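Local structure of uncharacterized protein McrA (Streptomyces coelicolor, 5ZMO) at residues L47-W50 / S51-R54. The protein recognises phosphorothioated DNA through its sulfur-binding domain, the part in this chain, and, as a type IV restriction enzyme, probably cleaves it with a separate HNH nuclease domain. Residues are numbered along the deposited sequence; the frame is centred on the assembly and turned at random.
Sequences LQPW and STTR
Arg-54 lies over one face of the Trp-50 indole one helical turn further on. Arg-54 CB stands 3.8 Å from the centroid of the Trp-50 six-membered ring and only 7° off the ring normal, which identifies a CH-pi contact. The aliphatic chain then follows the face, Arg-54 CD coming to 3.8 Å from Trp-50 CZ2; beyond it the chain bends at chi3, and the guanidinium plane ends 74° from the indole, too steep for a stack. With Trp-50 CG anti to the backbone N (chi1 160°), the ring lies alongside the Arg-54 chain, its NE1 donating to Asn-110 of helix 106-112 while Phe-78 of helix 70-83 meets it edge-to-face. Replacing Trp-50 with an alanine would probably leave the Arg-54 methylenes without the surface they rest on and Asn-110 without its indole donor.

Pro-49 O is gripped by two donors from Thr-53. Thr-53 N, at 3.0 Å from Pro-49 O, approaches nearly in line with the carbonyl, whereas Thr-53 OG1, also 3.0 Å from Pro-49 O, comes from above the carbonyl plane. Arg-54 N to Trp-50 O, at 2.7 Å and nearly straight at the hydrogen, continues the helical pattern. Thr-52 OG1 rests against the Pro-49 ring, 3.6 Å from Pro-49 CD, while Ser-51 OG bonds Asp-113.

Together these contacts mark a strand-to-helix junction: edge strand 47-49 of the three-stranded antiparallel sheet passes directly into helix 50-63, with Pro-49 at the N-cap position, its carbonyl accepting the first-turn bond from Thr-53, about 9 Å from the bound DNA at the nearest atoms.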
# COMPACT_ATOMS: atom_id res chain seq x y z
N LEU A 47 9.70 -5.05 6.10
CA LEU A 47 10.13 -3.65 5.96
C LEU A 47 11.02 -3.53 4.75
O LEU A 47 11.99 -4.30 4.55
CB LEU A 47 10.84 -3.18 7.24
CG LEU A 47 9.94 -3.25 8.48
CD1 LEU A 47 10.84 -2.85 9.67
CD2 LEU A 47 8.70 -2.38 8.40
N GLN A 48 10.66 -2.59 3.87
CA GLN A 48 11.39 -2.38 2.63
C GLN A 48 11.68 -0.93 2.50
O GLN A 48 10.83 -0.13 2.87
CB GLN A 48 10.56 -2.88 1.45
CG GLN A 48 10.30 -4.39 1.52
CD GLN A 48 10.01 -5.02 0.17
OE1 GLN A 48 10.91 -5.19 -0.65
NE2 GLN A 48 8.75 -5.42 -0.05
N PRO A 49 12.85 -0.57 1.98
CA PRO A 49 13.14 0.87 1.85
C PRO A 49 12.14 1.68 0.96
O PRO A 49 11.58 1.16 -0.01
CB PRO A 49 14.53 0.90 1.21
CG PRO A 49 15.13 -0.50 1.35
CD PRO A 49 13.95 -1.42 1.44
N TRP A 50 11.93 2.96 1.31
CA TRP A 50 11.24 3.87 0.41
C TRP A 50 11.65 3.74 -1.06
O TRP A 50 10.78 3.67 -1.95
CB TRP A 50 11.39 5.31 0.87
CG TRP A 50 11.16 6.33 -0.12
CD1 TRP A 50 12.10 7.17 -0.70
CD2 TRP A 50 9.91 6.63 -0.79
NE1 TRP A 50 11.51 7.97 -1.62
CE2 TRP A 50 10.16 7.69 -1.67
CE3 TRP A 50 8.60 6.15 -0.64
CZ2 TRP A 50 9.17 8.26 -2.47
CZ3 TRP A 50 7.58 6.70 -1.49
CH2 TRP A 50 7.89 7.74 -2.38
N SER A 51 12.95 3.76 -1.34
CA SER A 51 13.43 3.72 -2.70
C SER A 51 12.96 2.44 -3.44
O SER A 51 12.44 2.51 -4.59
CB SER A 51 14.95 3.90 -2.71
OG SER A 51 15.57 2.82 -2.00
N THR A 52 13.02 1.29 -2.77
CA THR A 52 12.58 0.05 -3.41
C THR A 52 11.07 0.08 -3.63
O THR A 52 10.58 -0.34 -4.65
CB THR A 52 12.84 -1.13 -2.47
OG1 THR A 52 14.21 -1.08 -2.11
CG2 THR A 52 12.48 -2.43 -3.16
N THR A 53 10.36 0.66 -2.68
CA THR A 53 8.90 0.61 -2.66
C THR A 53 8.43 1.58 -3.76
O THR A 53 7.54 1.23 -4.53
CB THR A 53 8.32 1.03 -1.29
OG1 THR A 53 8.78 0.12 -0.29
CG2 THR A 53 6.80 1.04 -1.32
N ARG A 54 8.97 2.79 -3.76
CA ARG A 54 8.73 3.80 -4.80
C ARG A 54 8.91 3.21 -6.18
O ARG A 54 8.02 3.30 -7.02
CB ARG A 54 9.60 4.99 -4.60
CG ARG A 54 9.63 6.00 -5.73
CD ARG A 54 10.88 6.85 -5.56
NE ARG A 54 12.08 6.04 -5.91
CZ ARG A 54 13.33 6.38 -5.61
NH1 ARG A 54 13.59 7.47 -4.88
NH2 ARG A 54 14.32 5.56 -5.94